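Biotin transporter BioY (Lactococcus lactis subsp. cremoris, PDB 4DVE) binds biotin in the membrane as the S component of an energy-coupling factor (ECF) transporter, which probably powers its uptake. Local coordinates at residues F95-T109 against F142-S155. Sequence-based numbering, arbitrary orientation.
Sequences FLGPSGGYRIAWLFT and FVDFVGAIWLSFQS. With BTN (biotin), chain D.
Trp150 and Tyr102 each lay an aromatic ring over glycine backbone of the partner segment, an instructive case of glycine letting two transmembrane helices come close. The axes of 100-109 and 142-155 approach to 7.0 Å at 144°, and the CA atoms of Gly101 and Gly147 are 4.1 Å apart. The Trp150 side chain leaves its helix with CG opposite the backbone N (chi1 179°), which lays the indole against the first turn of the opposing helix, one face over Gly100 and Gly101. Its NE1 donates 2.8 Å to Gly97 O, a bent bond; Gly100 N reaches that oxygen from the opposite face of its carbonyl plane, closing the type I turn from Gly97 to Gly100. Ile104 CD1 meets the indole at CZ3. Tyr102 enters a hole formed by Val143, Asp144, Gly147 and Ala148, with Gly147 CA centred 3.4 Å above its ring in a CH-pi contact. Biotin C2 lies over the other face, while Asp144 reaches biotin directly. Val143, the reciprocal knob, sets CG1 at the Trp106 ring edge. Ser99 OG donates a 2.6 Å hydrogen bond to biotin O12. Beyond this pair, Asn166 ND2 is hydrogen-bonded to Tyr102 OH, helix 52-80 meets Phe95 and Trp106, and helix 159-165 packs against Ala148 and Leu151.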
loop_
_atom_site.group_PDB
_atom_site.type_symbol
_atom_site.label_atom_id
_atom_site.label_comp_id
_atom_site.label_asym_id
_atom_site.label_seq_id
_atom_site.Cartn_x
_atom_site.Cartn_y
_atom_site.Cartn_z
ATOM N N PHE A 95 5.973 13.553 -7.710
ATOM C CA PHE A 95 6.725 12.553 -6.953
ATOM C C PHE A 95 7.965 13.113 -6.272
ATOM O O PHE A 95 8.547 12.446 -5.417
ATOM C CB PHE A 95 7.152 11.373 -7.849
ATOM C CG PHE A 95 6.059 10.357 -8.078
ATOM C CD1 PHE A 95 5.006 10.634 -8.949
ATOM C CD2 PHE A 95 6.075 9.140 -7.405
ATOM C CE1 PHE A 95 3.992 9.689 -9.151
ATOM C CE2 PHE A 95 5.065 8.204 -7.589
ATOM C CZ PHE A 95 4.027 8.480 -8.465
ATOM N N LEU A 96 8.398 14.303 -6.670
ATOM C CA LEU A 96 9.483 14.984 -5.973
ATOM C C LEU A 96 8.950 15.894 -4.876
ATOM O O LEU A 96 9.729 16.578 -4.225
ATOM C CB LEU A 96 10.332 15.827 -6.948
ATOM C CG LEU A 96 11.171 15.046 -7.954
ATOM C CD1 LEU A 96 11.946 16.001 -8.866
ATOM C CD2 LEU A 96 12.100 14.088 -7.218
ATOM N N GLY A 97 7.630 15.932 -4.696
ATOM C CA GLY A 97 7.026 16.823 -3.717
ATOM C C GLY A 97 7.043 16.237 -2.300
ATOM O O GLY A 97 7.686 15.211 -2.035
ATOM N N PRO A 98 6.288 16.868 -1.396
ATOM C CA PRO A 98 6.343 16.519 0.044
ATOM C C PRO A 98 5.943 15.076 0.367
ATOM O O PRO A 98 6.479 14.506 1.311
ATOM C CB PRO A 98 5.391 17.507 0.709
ATOM C CG PRO A 98 4.969 18.480 -0.359
ATOM C CD PRO A 98 5.449 18.045 -1.698
ATOM N N SER A 99 5.034 14.490 -0.426
ATOM C CA SER A 99 4.540 13.158 -0.176
ATOM C C SER A 99 5.254 12.080 -1.027
ATOM O O SER A 99 4.850 10.914 -1.020
ATOM C CB SER A 99 3.023 13.126 -0.404
ATOM O OG SER A 99 2.703 13.153 -1.806
ATOM N N GLY A 100 6.338 12.460 -1.710
ATOM C CA GLY A 100 7.069 11.535 -2.594
ATOM C C GLY A 100 7.588 10.274 -1.915
ATOM O O GLY A 100 7.528 9.172 -2.476
ATOM N N GLY A 101 8.089 10.436 -0.699
ATOM C CA GLY A 101 8.655 9.342 0.068
ATOM C C GLY A 101 7.658 8.238 0.367
ATOM O O GLY A 101 7.996 7.054 0.254
ATOM N N TYR A 102 6.437 8.619 0.749
ATOM C CA TYR A 102 5.409 7.644 1.039
ATOM C C TYR A 102 5.127 6.807 -0.221
ATOM O O TYR A 102 5.024 5.578 -0.166
ATOM C CB TYR A 102 4.113 8.307 1.502
ATOM C CG TYR A 102 4.248 9.203 2.712
ATOM C CD1 TYR A 102 4.168 8.690 4.026
ATOM C CD2 TYR A 102 4.466 10.581 2.548
ATOM C CE1 TYR A 102 4.264 9.537 5.129
ATOM C CE2 TYR A 102 4.573 11.428 3.642
ATOM C CZ TYR A 102 4.487 10.912 4.929
ATOM O OH TYR A 102 4.621 11.794 5.996
ATOM N N ARG A 103 5.044 7.494 -1.348
ATOM C CA ARG A 103 4.743 6.880 -2.657
ATOM C C ARG A 103 5.796 5.896 -3.151
ATOM O O ARG A 103 5.459 4.830 -3.673
ATOM C CB ARG A 103 4.495 7.981 -3.687
ATOM C CG ARG A 103 3.101 8.522 -3.487
ATOM C CD ARG A 103 2.978 10.000 -3.598
ATOM N NE ARG A 103 3.246 10.481 -4.905
ATOM C CZ ARG A 103 3.037 11.725 -5.299
ATOM N NH1 ARG A 103 3.291 12.039 -6.556
ATOM N NH2 ARG A 103 2.550 12.633 -4.473
ATOM N N ILE A 104 7.058 6.237 -2.960
ATOM C CA ILE A 104 8.143 5.354 -3.311
ATOM C C ILE A 104 8.134 4.144 -2.392
ATOM O O ILE A 104 8.322 3.028 -2.855
ATOM C CB ILE A 104 9.509 6.078 -3.250
ATOM C CG1 ILE A 104 9.561 7.170 -4.322
ATOM C CG2 ILE A 104 10.649 5.095 -3.460
ATOM C CD1 ILE A 104 10.706 8.163 -4.150
ATOM N N ALA A 105 7.881 4.357 -1.096
ATOM C CA ALA A 105 7.773 3.256 -0.152
ATOM C C ALA A 105 6.634 2.302 -0.561
ATOM O O ALA A 105 6.753 1.076 -0.378
ATOM C CB ALA A 105 7.577 3.759 1.291
ATOM N N TRP A 106 5.555 2.847 -1.126
ATOM C CA TRP A 106 4.414 2.018 -1.569
ATOM C C TRP A 106 4.798 0.960 -2.581
ATOM O O TRP A 106 4.265 -0.123 -2.545
ATOM C CB TRP A 106 3.304 2.843 -2.166
ATOM C CG TRP A 106 2.534 3.733 -1.243
ATOM C CD1 TRP A 106 2.594 3.815 0.151
ATOM C CD2 TRP A 106 1.556 4.738 -1.649
ATOM N NE1 TRP A 106 1.733 4.761 0.613
ATOM C CE2 TRP A 106 1.075 5.359 -0.426
ATOM C CE3 TRP A 106 1.032 5.142 -2.865
ATOM C CZ2 TRP A 106 0.105 6.357 -0.441
ATOM C CZ3 TRP A 106 0.042 6.127 -2.869
ATOM C CH2 TRP A 106 -0.394 6.735 -1.683
ATOM N N LEU A 107 5.719 1.272 -3.491
ATOM C CA LEU A 107 6.219 0.295 -4.431
ATOM C C LEU A 107 6.814 -0.951 -3.768
ATOM O O LEU A 107 6.687 -2.031 -4.313
ATOM C CB LEU A 107 7.252 0.911 -5.371
ATOM C CG LEU A 107 7.763 -0.027 -6.478
ATOM C CD1 LEU A 107 6.610 -0.522 -7.379
ATOM C CD2 LEU A 107 8.845 0.681 -7.278
ATOM N N PHE A 108 7.430 -0.819 -2.591
ATOM C CA PHE A 108 8.076 -1.946 -1.920
ATOM C C PHE A 108 7.194 -2.675 -0.921
ATOM O O PHE A 108 7.485 -3.803 -0.554
ATOM C CB PHE A 108 9.333 -1.450 -1.192
ATOM C CG PHE A 108 10.359 -0.940 -2.117
ATOM C CD1 PHE A 108 11.260 -1.816 -2.720
ATOM C CD2 PHE A 108 10.397 0.405 -2.457
ATOM C CE1 PHE A 108 12.201 -1.340 -3.620
ATOM C CE2 PHE A 108 11.333 0.887 -3.354
ATOM C CZ PHE A 108 12.234 0.017 -3.942
ATOM N N THR A 109 6.138 -2.015 -0.468
ATOM C CA THR A 109 5.240 -2.547 0.554
ATOM C C THR A 109 4.641 -3.915 0.193
ATOM O O THR A 109 4.698 -4.818 1.025
ATOM C CB THR A 109 4.137 -1.512 0.875
ATOM O OG1 THR A 109 4.769 -0.378 1.482
ATOM C CG2 THR A 109 3.027 -2.055 1.788
ATOM N N PHE A 142 7.149 1.268 8.023
ATOM C CA PHE A 142 8.085 1.444 6.893
ATOM C C PHE A 142 7.664 2.632 6.014
ATOM O O PHE A 142 8.445 3.551 5.787
ATOM C CB PHE A 142 8.142 0.165 6.035
ATOM C CG PHE A 142 8.893 0.320 4.738
ATOM C CD1 PHE A 142 10.285 0.519 4.740
ATOM C CD2 PHE A 142 8.231 0.275 3.530
ATOM C CE1 PHE A 142 10.980 0.643 3.546
ATOM C CE2 PHE A 142 8.912 0.414 2.338
ATOM C CZ PHE A 142 10.285 0.594 2.337
ATOM N N VAL A 143 6.421 2.627 5.551
ATOM C CA VAL A 143 5.893 3.713 4.718
ATOM C C VAL A 143 5.988 5.110 5.364
ATOM O O VAL A 143 6.534 6.051 4.740
ATOM C CB VAL A 143 4.457 3.403 4.253
ATOM C CG1 VAL A 143 3.778 4.623 3.601
ATOM C CG2 VAL A 143 4.470 2.165 3.325
ATOM N N ASP A 144 5.522 5.230 6.610
ATOM C CA ASP A 144 5.457 6.512 7.296
ATOM C C ASP A 144 6.866 7.026 7.674
ATOM O O ASP A 144 7.137 8.215 7.587
ATOM C CB ASP A 144 4.492 6.474 8.506
ATOM C CG ASP A 144 3.018 6.178 8.105
ATOM O OD1 ASP A 144 2.733 5.994 6.899
ATOM O OD2 ASP A 144 2.135 6.055 9.010
ATOM N N PHE A 145 7.772 6.120 7.992
ATOM C CA PHE A 145 9.167 6.461 8.240
ATOM C C PHE A 145 9.894 6.984 7.001
ATOM O O PHE A 145 10.499 8.069 7.040
ATOM C CB PHE A 145 9.890 5.248 8.817
ATOM C CG PHE A 145 11.255 5.539 9.249
ATOM C CD1 PHE A 145 11.472 6.325 10.381
ATOM C CD2 PHE A 145 12.330 5.105 8.510
ATOM C CE1 PHE A 145 12.757 6.634 10.797
ATOM C CE2 PHE A 145 13.622 5.400 8.926
ATOM C CZ PHE A 145 13.837 6.172 10.063
ATOM N N VAL A 146 9.834 6.245 5.893
ATOM C CA VAL A 146 10.424 6.754 4.643
ATOM C C VAL A 146 9.779 8.094 4.217
ATOM O O VAL A 146 10.473 9.018 3.783
ATOM C CB VAL A 146 10.360 5.722 3.474
ATOM C CG1 VAL A 146 10.948 6.304 2.183
ATOM C CG2 VAL A 146 11.117 4.429 3.858
ATOM N N GLY A 147 8.459 8.165 4.304
ATOM C CA GLY A 147 7.716 9.382 4.016
ATOM C C GLY A 147 8.177 10.580 4.849
ATOM O O GLY A 147 8.361 11.676 4.299
ATOM N N ALA A 148 8.357 10.352 6.153
ATOM C CA ALA A 148 8.789 11.370 7.106
ATOM C C ALA A 148 10.210 11.865 6.813
ATOM O O ALA A 148 10.504 13.080 6.894
ATOM C CB ALA A 148 8.678 10.839 8.547
ATOM N N ILE A 149 11.090 10.945 6.421
ATOM C CA ILE A 149 12.463 11.322 6.081
ATOM C C ILE A 149 12.510 12.153 4.812
ATOM O O ILE A 149 13.184 13.210 4.736
ATOM C CB ILE A 149 13.366 10.085 5.977
ATOM C CG1 ILE A 149 13.526 9.457 7.353
ATOM C CG2 ILE A 149 14.764 10.420 5.445
ATOM C CD1 ILE A 149 14.093 8.057 7.248
ATOM N N TRP A 150 11.794 11.698 3.805
ATOM C CA TRP A 150 11.721 12.421 2.551
ATOM C C TRP A 150 11.151 13.807 2.739
ATOM O O TRP A 150 11.710 14.788 2.250
ATOM C CB TRP A 150 10.867 11.651 1.580
ATOM C CG TRP A 150 10.693 12.312 0.254
ATOM C CD1 TRP A 150 9.883 13.392 -0.077
ATOM C CD2 TRP A 150 11.280 11.884 -0.999
ATOM N NE1 TRP A 150 9.978 13.693 -1.407
ATOM C CE2 TRP A 150 10.791 12.810 -2.023
ATOM C CE3 TRP A 150 12.129 10.844 -1.375
ATOM C CZ2 TRP A 150 11.153 12.680 -3.360
ATOM C CZ3 TRP A 150 12.491 10.728 -2.727
ATOM C CH2 TRP A 150 12.018 11.627 -3.694
ATOM N N LEU A 151 10.049 13.887 3.474
ATOM C CA LEU A 151 9.441 15.155 3.815
ATOM C C LEU A 151 10.420 16.144 4.457
ATOM O O LEU A 151 10.478 17.302 4.061
ATOM C CB LEU A 151 8.239 14.932 4.730
ATOM C CG LEU A 151 7.520 16.183 5.226
ATOM C CD1 LEU A 151 6.894 16.991 4.077
ATOM C CD2 LEU A 151 6.534 15.773 6.316
ATOM N N SER A 152 11.161 15.673 5.451
ATOM C CA SER A 152 12.175 16.465 6.132
ATOM C C SER A 152 13.146 17.091 5.124
ATOM O O SER A 152 13.410 18.297 5.146
ATOM C CB SER A 152 12.944 15.577 7.121
ATOM O OG SER A 152 13.921 16.333 7.789
ATOM N N PHE A 153 13.647 16.264 4.218
ATOM C CA PHE A 153 14.578 16.741 3.201
ATOM C C PHE A 153 13.898 17.643 2.194
ATOM O O PHE A 153 14.397 18.696 1.907
ATOM C CB PHE A 153 15.302 15.581 2.494
ATOM C CG PHE A 153 16.464 15.030 3.277
ATOM C CD1 PHE A 153 17.700 15.678 3.261
ATOM C CD2 PHE A 153 16.336 13.867 4.027
ATOM C CE1 PHE A 153 18.771 15.172 3.986
ATOM C CE2 PHE A 153 17.404 13.357 4.752
ATOM C CZ PHE A 153 18.621 14.009 4.728
ATOM N N GLN A 154 12.756 17.271 1.644
ATOM C CA GLN A 154 12.246 18.109 0.540
ATOM C C GLN A 154 11.552 19.393 0.987
ATOM O O GLN A 154 11.515 20.337 0.236
ATOM C CB GLN A 154 11.449 17.316 -0.515
ATOM C CG GLN A 154 9.974 17.222 -0.329
ATOM C CD GLN A 154 9.197 18.489 -0.600
ATOM O OE1 GLN A 154 9.264 19.104 -1.658
ATOM N NE2 GLN A 154 8.409 18.840 0.345
ATOM N N SER A 155 10.999 19.430 2.193
ATOM C CA SER A 155 10.360 20.636 2.675
ATOM C C SER A 155 11.266 21.413 3.632
ATOM O O SER A 155 10.862 22.417 4.165
ATOM C CB SER A 155 9.043 20.312 3.364
ATOM O OG SER A 155 8.139 19.888 2.370
HETATM C C11 BTN D . -0.140 11.496 -2.498
HETATM O O11 BTN D . -1.247 11.204 -3.004
HETATM O O12 BTN D . 0.495 12.472 -2.921
HETATM C C10 BTN D . 0.470 10.649 -1.365
HETATM C C9 BTN D . -0.078 11.004 0.019
HETATM C C8 BTN D . 0.624 10.166 1.113
HETATM C C7 BTN D . -0.111 10.276 2.458
HETATM C C2 BTN D . 0.528 9.436 3.549
HETATM S S1 BTN D . 0.342 7.678 3.204
HETATM C C6 BTN D . 0.700 7.276 4.900
HETATM C C5 BTN D . 0.109 8.399 5.788
HETATM N N1 BTN D . -1.241 8.089 6.182
HETATM C C3 BTN D . -2.138 8.925 5.668
HETATM O O3 BTN D . -3.354 8.880 5.860
HETATM N N2 BTN D . -1.485 9.836 4.925
HETATM C C4 BTN D . -0.055 9.660 4.938
HETATM O O HOH W 1 7.437 11.995 1.677
#